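Long-range contact in Lmo0181 protein (Listeria monocytogenes serovar 1/2a, PDB 5F7V), which binds the cyclic glucan cycloalternan as the substrate-binding lipoprotein of an ABC transporter, probably delivering it for uptake into the cell: residues 51-63 with 72-85. Sequence-based numbering, arbitrary orientation.
Sequences AFNDYFTKLQTQI and FELNYETFMQYAEK. With GLC (alpha-D-glucopyranose), chain B; GLC (alpha-D-glucopyranose), chain C.
This contact lies in the alpha/beta layers of one lobe of the periplasmic-binding-protein fold, at the sugar site. Helix 52-63 packs on strand 72-75 and runs nearly parallel to helix 76-85, at 9°. At the glycan end, Phe-52 lays one ring face on the chain C glucose. At the edge of that ring, CE1 of Phe-52 is 3.8 Å from ND2 of Asn-75. That ND2 donates to O4 of the chain B glucose at 2.9 Å. In one of its two conformers, Glu-77 accepts from the same O4 through OE2. Asn-75 is also the N-cap of helix 76-85. Its OD1 accepts from OG1 of Thr-78 at 2.7 Å and more weakly from Thr-78 N. CZ of Phe-56 lies 3.3 Å from OD1 of Asn-75. Thr-78 sits over one face of the Phe-56 ring in a CH-pi contact, and the ring and the Asn-75 amide plane are 23° apart. The edge of Tyr-55, at CD2, stands over the other face of Phe-56. With CG anti to the backbone N (chi1 178°), Tyr-55 reaches the strand, and its OH donates to Glu-73 O at 2.7 Å in the carbonyl plane. Farther from the glycan, CD2 of Leu-59 touches CD1 of Phe-72 at 3.7 Å, and CD1 of Ile-63 lies over the Phe-72 ring. Tyr-82 is a knob among Phe-56, Leu-59, Gln-60 and Ile-63. One water links its hydroxyl to Phe-56 O. A second water accepts from NZ of Lys-85 at 3.0 Å and, weakly, from NE2 of Gln-60.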
ATOM      1  N   ALA A  51     -12.728   6.488   3.749  1.00 12.22           N
ATOM      2  CA  ALA A  51     -11.768   5.579   4.374  1.00 12.32           C
ATOM      3  C   ALA A  51     -11.399   4.461   3.408  1.00 11.32           C
ATOM      4  O   ALA A  51     -12.245   3.985   2.676  1.00 10.89           O
ATOM      5  CB  ALA A  51     -12.364   4.976   5.646  1.00 13.91           C
ATOM      6  N   PHE A  52     -10.135   4.052   3.436  1.00 11.12           N
ATOM      7  CA  PHE A  52      -9.608   3.034   2.515  1.00 10.52           C
ATOM      8  C   PHE A  52     -10.427   1.754   2.540  1.00 11.55           C
ATOM      9  O   PHE A  52     -10.631   1.153   1.497  1.00 11.08           O
ATOM     10  CB  PHE A  52      -8.127   2.724   2.847  1.00 10.48           C
ATOM     11  CG  PHE A  52      -7.483   1.739   1.921  1.00  9.92           C
ATOM     12  CD1 PHE A  52      -7.092   2.105   0.643  1.00  9.20           C
ATOM     13  CD2 PHE A  52      -7.241   0.438   2.341  1.00 10.42           C
ATOM     14  CE1 PHE A  52      -6.473   1.182  -0.171  1.00  9.24           C
ATOM     15  CE2 PHE A  52      -6.621  -0.491   1.519  1.00 10.37           C
ATOM     16  CZ  PHE A  52      -6.246  -0.109   0.254  1.00  9.88           C
ATOM     17  N   ASN A  53     -10.876   1.344   3.721  1.00 13.42           N
ATOM     18  CA  ASN A  53     -11.582   0.065   3.837  1.00 15.05           C
ATOM     19  C   ASN A  53     -12.908   0.012   3.081  1.00 15.15           C
ATOM     20  O   ASN A  53     -13.305  -1.056   2.645  1.00 15.99           O
ATOM     21  CB  ASN A  53     -11.766  -0.322   5.306  1.00 17.20           C
ATOM     22  CG  ASN A  53     -12.863   0.468   5.988  1.00 18.80           C
ATOM     23  OD1 ASN A  53     -13.000   1.687   5.778  1.00 19.24           O
ATOM     24  ND2 ASN A  53     -13.670  -0.219   6.787  1.00 21.38           N
ATOM     25  N   ASP A  54     -13.538   1.172   2.903  1.00 15.07           N
ATOM     26  CA  ASP A  54     -14.808   1.318   2.179  1.00 15.57           C
ATOM     27  C   ASP A  54     -14.708   2.023   0.833  1.00 13.64           C
ATOM     28  O   ASP A  54     -15.674   2.090   0.067  1.00 13.60           O
ATOM     29  CB  ASP A  54     -15.779   2.103   3.060  1.00 17.73           C
ATOM     30  CG  ASP A  54     -16.175   1.347   4.316  1.00 20.56           C
ATOM     31  OD1 ASP A  54     -16.142   0.091   4.304  1.00 22.37           O
ATOM     32  OD2 ASP A  54     -16.552   1.992   5.330  1.00 23.95           O
ATOM     33  N   TYR A  55     -13.522   2.528   0.491  1.00 11.80           N
ATOM     34  CA  TYR A  55     -13.407   3.382  -0.674  1.00 10.51           C
ATOM     35  C   TYR A  55     -13.818   2.713  -1.982  1.00 10.60           C
ATOM     36  O   TYR A  55     -14.535   3.328  -2.775  1.00 10.22           O
ATOM     37  CB  TYR A  55     -11.934   3.842  -0.772  1.00  9.50           C
ATOM     38  CG  TYR A  55     -11.644   4.704  -1.989  1.00  8.31           C
ATOM     39  CD1 TYR A  55     -11.879   6.082  -1.964  1.00  7.98           C
ATOM     40  CD2 TYR A  55     -11.224   4.118  -3.180  1.00  7.93           C
ATOM     41  CE1 TYR A  55     -11.636   6.874  -3.080  1.00  7.36           C
ATOM     42  CE2 TYR A  55     -11.002   4.896  -4.304  1.00  7.43           C
ATOM     43  CZ  TYR A  55     -11.209   6.259  -4.249  1.00  7.07           C
ATOM     44  OH  TYR A  55     -11.003   7.086  -5.329  1.00  6.84           O
ATOM     45  N   PHE A  56     -13.319   1.510  -2.246  1.00 11.16           N
ATOM     46  CA  PHE A  56     -13.548   0.938  -3.571  1.00 11.89           C
ATOM     47  C   PHE A  56     -14.989   0.476  -3.753  1.00 12.83           C
ATOM     48  O   PHE A  56     -15.507   0.615  -4.861  1.00 13.47           O
ATOM     49  CB  PHE A  56     -12.522  -0.133  -3.978  1.00 12.43           C
ATOM     50  CG  PHE A  56     -11.135   0.445  -4.142  1.00 12.10           C
ATOM     51  CD1 PHE A  56     -10.809   1.216  -5.253  1.00 11.95           C
ATOM     52  CD2 PHE A  56     -10.204   0.290  -3.139  1.00 12.83           C
ATOM     53  CE1 PHE A  56      -9.553   1.796  -5.354  1.00 11.94           C
ATOM     54  CE2 PHE A  56      -8.950   0.860  -3.237  1.00 12.50           C
ATOM     55  CZ  PHE A  56      -8.640   1.597  -4.355  1.00 12.10           C
ATOM     56  N   THR A  57     -15.603  -0.024  -2.685  0.70 13.75           N
ATOM     57  CA  THR A  57     -17.006  -0.402  -2.744  0.70 15.10           C
ATOM     58  C   THR A  57     -17.853   0.835  -3.018  0.70 14.96           C
ATOM     59  O   THR A  57     -18.765   0.813  -3.839  0.70 15.61           O
ATOM     60  CB  THR A  57     -17.451  -1.036  -1.423  0.70 16.35           C
ATOM     61  OG1 THR A  57     -16.548  -2.083  -1.066  0.70 16.77           O
ATOM     62  CG2 THR A  57     -18.845  -1.624  -1.565  0.70 18.00           C
ATOM     63  N   LYS A  58     -17.548   1.912  -2.311  1.00 14.32           N
ATOM     64  CA  LYS A  58     -18.286   3.163  -2.437  1.00 14.65           C
ATOM     65  C   LYS A  58     -18.104   3.783  -3.825  1.00 13.60           C
ATOM     66  O   LYS A  58     -19.049   4.210  -4.479  1.00 14.07           O
ATOM     67  CB  LYS A  58     -17.933   4.142  -1.306  1.00 14.96           C
ATOM     68  CG  LYS A  58     -18.435   3.714   0.065  1.00 17.01           C
ATOM     69  CD  LYS A  58     -19.935   3.897   0.156  1.00 19.21           C
ATOM     70  CE  LYS A  58     -20.442   3.946   1.587  1.00 21.38           C
ATOM     71  NZ  LYS A  58     -21.813   3.400   1.738  1.00 23.87           N
ATOM     72  N   LEU A  59     -16.866   3.773  -4.309  1.00 12.38           N
ATOM     73  CA  LEU A  59     -16.554   4.366  -5.605  1.00 11.93           C
ATOM     74  C   LEU A  59     -17.302   3.651  -6.720  1.00 13.04           C
ATOM     75  O   LEU A  59     -17.923   4.297  -7.569  1.00 12.96           O
ATOM     76  CB  LEU A  59     -15.042   4.332  -5.808  1.00 11.13           C
ATOM     77  CG  LEU A  59     -14.617   4.905  -7.174  1.00 10.79           C
ATOM     78  CD1 LEU A  59     -15.029   6.348  -7.436  1.00 10.77           C
ATOM     79  CD2 LEU A  59     -13.115   4.773  -7.265  1.00 10.37           C
ATOM     80  N   GLN A  60     -17.269   2.329  -6.666  1.00 14.32           N
ATOM     81  CA  GLN A  60     -17.924   1.513  -7.687  1.00 16.41           C
ATOM     82  C   GLN A  60     -19.425   1.798  -7.696  1.00 17.21           C
ATOM     83  O   GLN A  60     -20.017   1.922  -8.764  1.00 17.55           O
ATOM     84  CB  GLN A  60     -17.576   0.017  -7.499  1.00 18.52           C
ATOM     85  CG  GLN A  60     -17.948  -0.923  -8.647  1.00 21.49           C
ATOM     86  CD  GLN A  60     -19.422  -1.230  -8.760  1.00 24.59           C
ATOM     87  OE1 GLN A  60     -20.092  -1.432  -7.746  1.00 27.73           O
ATOM     88  NE2 GLN A  60     -19.947  -1.281  -9.989  1.00 27.10           N
ATOM     89  N   THR A  61     -20.026   1.939  -6.522  1.00 17.16           N
ATOM     90  CA  THR A  61     -21.438   2.257  -6.441  1.00 18.74           C
ATOM     91  C   THR A  61     -21.751   3.624  -7.053  1.00 18.88           C
ATOM     92  O   THR A  61     -22.692   3.761  -7.854  1.00 19.97           O
ATOM     93  CB  THR A  61     -21.893   2.153  -4.980  1.00 19.35           C
ATOM     94  OG1 THR A  61     -21.870   0.765  -4.620  1.00 20.35           O
ATOM     95  CG2 THR A  61     -23.313   2.674  -4.783  1.00 21.05           C
ATOM     96  N   GLN A  62     -20.957   4.627  -6.691  1.00 19.14           N
ATOM     97  CA  GLN A  62     -21.082   5.971  -7.256  1.00 19.73           C
ATOM     98  C   GLN A  62     -21.033   5.964  -8.780  1.00 18.65           C
ATOM     99  O   GLN A  62     -21.918   6.551  -9.431  1.00 19.08           O
ATOM    100  CB  GLN A  62     -19.934   6.871  -6.786  1.00 20.47           C
ATOM    101  CG  GLN A  62     -20.071   7.475  -5.397  1.00 22.88           C
ATOM    102  CD  GLN A  62     -20.796   8.816  -5.370  1.00 24.63           C
ATOM    103  OE1 GLN A  62     -21.782   8.977  -4.660  1.00 28.67           O
ATOM    104  NE2 GLN A  62     -20.341   9.776  -6.164  1.00 25.65           N
ATOM    105  N   ILE A  63     -20.035   5.267  -9.323  1.00 16.93           N
ATOM    106  CA  ILE A  63     -19.860   5.186 -10.767  1.00 16.46           C
ATOM    107  C   ILE A  63     -21.033   4.439 -11.407  1.00 17.50           C
ATOM    108  O   ILE A  63     -21.666   4.964 -12.310  1.00 17.81           O
ATOM    109  CB  ILE A  63     -18.514   4.552 -11.154  1.00 15.40           C
ATOM    110  CG1 ILE A  63     -17.398   5.479 -10.693  1.00 14.51           C
ATOM    111  CG2 ILE A  63     -18.426   4.354 -12.674  1.00 15.57           C
ATOM    112  CD1 ILE A  63     -16.021   4.901 -10.876  1.00 13.92           C
ATOM    113  N   PHE A  72     -10.679  10.582  -9.755  1.00  6.79           N
ATOM    114  CA  PHE A  72     -10.692   9.733  -8.579  1.00  6.82           C
ATOM    115  C   PHE A  72      -9.413   8.941  -8.459  1.00  6.50           C
ATOM    116  O   PHE A  72      -8.780   8.589  -9.444  1.00  6.28           O
ATOM    117  CB  PHE A  72     -11.927   8.815  -8.549  1.00  7.08           C
ATOM    118  CG  PHE A  72     -12.197   8.042  -9.799  1.00  7.04           C
ATOM    119  CD1 PHE A  72     -11.648   6.810 -10.014  1.00  6.96           C
ATOM    120  CD2 PHE A  72     -13.034   8.575 -10.779  1.00  7.39           C
ATOM    121  CE1 PHE A  72     -11.939   6.097 -11.168  1.00  7.18           C
ATOM    122  CE2 PHE A  72     -13.329   7.852 -11.935  1.00  7.57           C
ATOM    123  CZ  PHE A  72     -12.785   6.592 -12.115  1.00  7.51           C
ATOM    124  N   GLU A  73      -9.084   8.668  -7.212  1.00  6.59           N
ATOM    125  CA  GLU A  73      -7.873   7.941  -6.856  1.00  6.38           C
ATOM    126  C   GLU A  73      -8.065   6.445  -7.056  1.00  6.22           C
ATOM    127  O   GLU A  73      -9.122   5.886  -6.770  1.00  6.44           O
ATOM    128  CB  GLU A  73      -7.525   8.229  -5.410  1.00  6.70           C
ATOM    129  CG  GLU A  73      -6.063   8.068  -5.119  1.00  6.62           C
ATOM    130  CD  GLU A  73      -5.682   8.502  -3.739  1.00  7.10           C
ATOM    131  OE1 GLU A  73      -6.525   8.437  -2.818  1.00  7.49           O
ATOM    132  OE2 GLU A  73      -4.503   8.886  -3.541  1.00  7.25           O
ATOM    133  N   LEU A  74      -7.007   5.794  -7.520  1.00  5.98           N
ATOM    134  CA  LEU A  74      -6.946   4.316  -7.648  1.00  5.89           C
ATOM    135  C   LEU A  74      -5.600   3.891  -7.166  1.00  5.79           C
ATOM    136  O   LEU A  74      -4.646   4.615  -7.260  1.00  5.80           O
ATOM    137  CB  LEU A  74      -7.109   3.827  -9.081  1.00  5.87           C
ATOM    138  CG  LEU A  74      -8.489   4.106  -9.668  1.00  6.18           C
ATOM    139  CD1 LEU A  74      -8.466   3.792 -11.158  1.00  6.39           C
ATOM    140  CD2 LEU A  74      -9.598   3.363  -8.987  1.00  6.55           C
ATOM    141  N   ASN A  75      -5.574   2.696  -6.591  1.00  5.79           N
ATOM    142  CA  ASN A  75      -4.314   2.046  -6.246  1.00  5.74           C
ATOM    143  C   ASN A  75      -3.882   1.107  -7.366  1.00  5.68           C
ATOM    144  O   ASN A  75      -4.636   0.764  -8.272  1.00  5.73           O
ATOM    145  CB  ASN A  75      -4.372   1.403  -4.843  1.00  5.90           C
ATOM    146  CG  ASN A  75      -5.373   0.293  -4.718  1.00  6.02           C
ATOM    147  OD1 ASN A  75      -6.096  -0.002  -5.632  1.00  6.01           O
ATOM    148  ND2 ASN A  75      -5.418  -0.272  -3.542  1.00  6.27           N
ATOM    149  N   TYR A  76      -2.632   0.666  -7.269  1.00  5.71           N
ATOM    150  CA  TYR A  76      -2.048  -0.214  -8.260  1.00  5.82           C
ATOM    151  C   TYR A  76      -2.904  -1.457  -8.398  1.00  5.86           C
ATOM    152  O   TYR A  76      -3.216  -1.874  -9.503  1.00  6.06           O
ATOM    153  CB  TYR A  76      -0.631  -0.559  -7.790  1.00  5.95           C
ATOM    154  CG  TYR A  76       0.358  -1.105  -8.816  1.00  6.28           C
ATOM    155  CD1 TYR A  76       0.007  -1.969  -9.851  1.00  6.47           C
ATOM    156  CD2 TYR A  76       1.695  -0.786  -8.694  1.00  6.59           C
ATOM    157  CE1 TYR A  76       0.959  -2.436 -10.729  1.00  6.97           C
ATOM    158  CE2 TYR A  76       2.653  -1.221  -9.589  1.00  7.09           C
ATOM    159  CZ  TYR A  76       2.268  -2.071 -10.600  1.00  7.28           C
ATOM    160  OH  TYR A  76       3.207  -2.541 -11.481  1.00  7.95           O
ATOM    161  N   GLU A  77      -3.314  -2.020  -7.268  0.50  5.83           N
ATOM    162  CA  GLU A  77      -3.921  -3.342  -7.366  0.50  6.01           C
ATOM    163  C   GLU A  77      -5.389  -3.292  -7.760  0.50  6.20           C
ATOM    164  O   GLU A  77      -5.898  -4.345  -8.110  0.50  6.51           O
ATOM    165  CB  GLU A  77      -3.644  -4.165  -6.105  0.50  6.07           C
ATOM    166  CG  GLU A  77      -4.119  -3.578  -4.783  0.50  6.11           C
ATOM    167  CD  GLU A  77      -3.162  -2.604  -4.089  0.50  6.00           C
ATOM    168  OE1 GLU A  77      -2.505  -1.775  -4.758  0.50  5.86           O
ATOM    169  OE2 GLU A  77      -3.083  -2.629  -2.837  0.50  6.21           O
ATOM    170  N   THR A  78      -6.071  -2.143  -7.743  1.00  6.13           N
ATOM    171  CA  THR A  78      -7.458  -2.079  -8.257  1.00  6.43           C
ATOM    172  C   THR A  78      -7.522  -1.491  -9.646  1.00  6.46           C
ATOM    173  O   THR A  78      -8.547  -1.555 -10.318  1.00  6.81           O
ATOM    174  CB  THR A  78      -8.357  -1.265  -7.311  1.00  6.53           C
ATOM    175  OG1 THR A  78      -8.147  -1.709  -5.971  1.00  6.62           O
ATOM    176  CG2 THR A  78      -9.829  -1.417  -7.595  1.00  7.03           C
ATOM    177  N   PHE A  79      -6.423  -0.893 -10.107  1.00  6.36           N
ATOM    178  CA  PHE A  79      -6.438  -0.254 -11.419  1.00  6.77           C
ATOM    179  C   PHE A  79      -6.997  -1.139 -12.545  1.00  7.50           C
ATOM    180  O   PHE A  79      -7.849  -0.653 -13.291  1.00  7.63           O
ATOM    181  CB  PHE A  79      -5.038   0.259 -11.794  1.00  6.76           C
ATOM    182  CG  PHE A  79      -4.910   0.703 -13.218  1.00  7.29           C
ATOM    183  CD1 PHE A  79      -5.427   1.910 -13.591  1.00  7.33           C
ATOM    184  CD2 PHE A  79      -4.329  -0.105 -14.166  1.00  7.87           C
ATOM    185  CE1 PHE A  79      -5.323   2.308 -14.918  1.00  7.81           C
ATOM    186  CE2 PHE A  79      -4.198   0.289 -15.471  1.00  8.51           C
ATOM    187  CZ  PHE A  79      -4.718   1.511 -15.862  1.00  8.42           C
ATOM    188  N   MET A  80      -6.527  -2.372 -12.704  0.50  7.93           N
ATOM    189  CA  MET A  80      -6.937  -3.143 -13.872  0.50  8.93           C
ATOM    190  C   MET A  80      -8.441  -3.391 -13.855  0.50  9.29           C
ATOM    191  O   MET A  80      -9.088  -3.350 -14.904  0.50  9.80           O
ATOM    192  CB  MET A  80      -6.178  -4.456 -13.960  0.50  9.57           C
ATOM    193  CG  MET A  80      -6.733  -5.283 -15.096  0.50 10.83           C
ATOM    194  SD  MET A  80      -5.839  -6.812 -15.335  0.50 12.08           S
ATOM    195  CE  MET A  80      -5.713  -6.749 -17.116  0.50 13.22           C
ATOM    196  N   GLN A  81      -9.018  -3.572 -12.674  0.50  9.19           N
ATOM    197  CA  GLN A  81     -10.465  -3.748 -12.570  0.50  9.88           C
ATOM    198  C   GLN A  81     -11.183  -2.586 -13.236  0.50 10.02           C
ATOM    199  O   GLN A  81     -12.148  -2.779 -13.983  0.50 10.80           O
ATOM    200  CB  GLN A  81     -10.914  -3.867 -11.113  0.50  9.89           C
ATOM    201  CG  GLN A  81     -12.370  -4.280 -10.997  0.50 10.89           C
ATOM    202  CD  GLN A  81     -12.839  -4.538  -9.584  0.50 11.14           C
ATOM    203  OE1 GLN A  81     -12.148  -4.291  -8.595  0.50 10.92           O
ATOM    204  NE2 GLN A  81     -14.058  -5.022  -9.486  0.50 12.07           N
ATOM    205  N   TYR A  82     -10.741  -1.363 -12.955  1.00  9.44           N
ATOM    206  CA  TYR A  82     -11.373  -0.156 -13.519  1.00  9.81           C
ATOM    207  C   TYR A  82     -11.049   0.066 -14.981  1.00 10.13           C
ATOM    208  O   TYR A  82     -11.891   0.427 -15.802  1.00 10.44           O
ATOM    209  CB  TYR A  82     -11.023   1.068 -12.664  1.00  9.48           C
ATOM    210  CG  TYR A  82     -11.842   1.150 -11.390  1.00  9.94           C
ATOM    211  CD1 TYR A  82     -11.791   0.168 -10.426  1.00 10.22           C
ATOM    212  CD2 TYR A  82     -12.713   2.218 -11.157  1.00 10.55           C
ATOM    213  CE1 TYR A  82     -12.541   0.239  -9.268  1.00 10.84           C
ATOM    214  CE2 TYR A  82     -13.476   2.292 -10.015  1.00 11.26           C
ATOM    215  CZ  TYR A  82     -13.382   1.290  -9.064  1.00 11.46           C
ATOM    216  OH  TYR A  82     -14.132   1.312  -7.901  1.00 12.68           O
ATOM    217  N   ALA A  83      -9.804  -0.180 -15.339  1.00 10.18           N
ATOM    218  CA  ALA A  83      -9.389   0.034 -16.720  1.00 11.00           C
ATOM    219  C   ALA A  83     -10.140  -0.905 -17.619  1.00 12.14           C
ATOM    220  O   ALA A  83     -10.651  -0.457 -18.634  1.00 13.13           O
ATOM    221  CB  ALA A  83      -7.890  -0.125 -16.882  1.00 10.94           C
ATOM    222  N   GLU A  84     -10.256  -2.168 -17.225  0.70 13.97           N
ATOM    223  CA  GLU A  84     -10.913  -3.170 -18.049  0.70 15.57           C
ATOM    224  C   GLU A  84     -12.438  -3.017 -18.120  0.70 16.27           C
ATOM    225  O   GLU A  84     -13.072  -3.464 -19.076  0.70 17.36           O
ATOM    226  CB  GLU A  84     -10.534  -4.570 -17.572  0.70 17.18           C
ATOM    227  CG  GLU A  84     -10.829  -5.616 -18.625  0.70 19.07           C
ATOM    228  CD  GLU A  84     -10.195  -6.951 -18.317  0.70 20.90           C
ATOM    229  OE1 GLU A  84      -9.337  -7.076 -17.408  0.70 21.01           O
ATOM    230  OE2 GLU A  84     -10.588  -7.884 -19.036  0.70 22.85           O
ATOM    231  N   LYS A  85     -13.031  -2.404 -17.103  1.00 15.95           N
ATOM    232  CA  LYS A  85     -14.462  -2.063 -17.064  1.00 17.06           C
ATOM    233  C   LYS A  85     -14.804  -0.911 -18.005  1.00 16.37           C
ATOM    234  O   LYS A  85     -15.986  -0.726 -18.308  1.00 17.96           O
ATOM    235  CB  LYS A  85     -14.822  -1.692 -15.629  1.00 17.69           C
ATOM    236  CG  LYS A  85     -16.272  -1.397 -15.278  1.00 19.66           C
ATOM    237  CD  LYS A  85     -16.471  -1.203 -13.773  1.00 20.94           C
ATOM    238  CE  LYS A  85     -15.387  -0.400 -13.075  1.00 19.71           C
ATOM    239  NZ  LYS A  85     -15.538   0.058 -11.667  1.00 20.96           N
TER
HETATM  240  C1  GLC B   4      -1.605   2.346   0.976  1.00  2.56           C
HETATM  241  C2  GLC B   4      -1.210   2.845  -0.396  1.00  2.43           C
HETATM  242  C3  GLC B   4      -2.016   2.130  -1.465  1.00  2.38           C
HETATM  243  C4  GLC B   4      -1.932   0.619  -1.282  1.00  2.28           C
HETATM  244  C5  GLC B   4      -2.374   0.236   0.125  1.00  2.35           C
HETATM  245  C6  GLC B   4      -2.197  -1.248   0.419  1.00  2.35           C
HETATM  246  O2  GLC B   4      -1.421   4.261  -0.447  1.00  2.46           O
HETATM  247  O3  GLC B   4      -1.461   2.483  -2.729  1.00  2.35           O
HETATM  248  O4  GLC B   4      -2.853   0.018  -2.197  1.00  2.40           O
HETATM  249  O5  GLC B   4      -1.539   0.929   1.079  1.00  2.36           O
HETATM  250  O6  GLC B   4      -2.484  -1.369   1.831  1.00  2.41           O
HETATM  251  C1  GLC C   3      -4.560   2.420   4.628  0.70  3.17           C
HETATM  252  C2  GLC C   3      -4.045   2.020   3.259  0.70  3.08           C
HETATM  253  C3  GLC C   3      -3.179   3.104   2.637  0.70  3.06           C
HETATM  254  C4  GLC C   3      -3.981   4.389   2.595  0.70  3.27           C
HETATM  255  C5  GLC C   3      -4.367   4.753   4.035  0.70  3.47           C
HETATM  256  C6  GLC C   3      -5.118   6.075   4.124  0.70  3.78           C
HETATM  257  O2  GLC C   3      -3.311   0.802   3.383  0.70  2.99           O
HETATM  258  O3  GLC C   3      -2.914   2.786   1.273  0.70  2.78           O
HETATM  259  O4  GLC C   3      -3.248   5.431   1.945  0.70  3.55           O
HETATM  260  O5  GLC C   3      -5.178   3.698   4.558  0.70  3.33           O
HETATM  261  O6  GLC C   3      -6.411   5.879   3.553  0.70  4.39           O
HETATM  262  O   HOH W   1     -14.470  -1.379  -6.924  1.00 21.26           O
HETATM  263  O   HOH W   2     -18.365   0.896 -11.511  1.00 32.12           O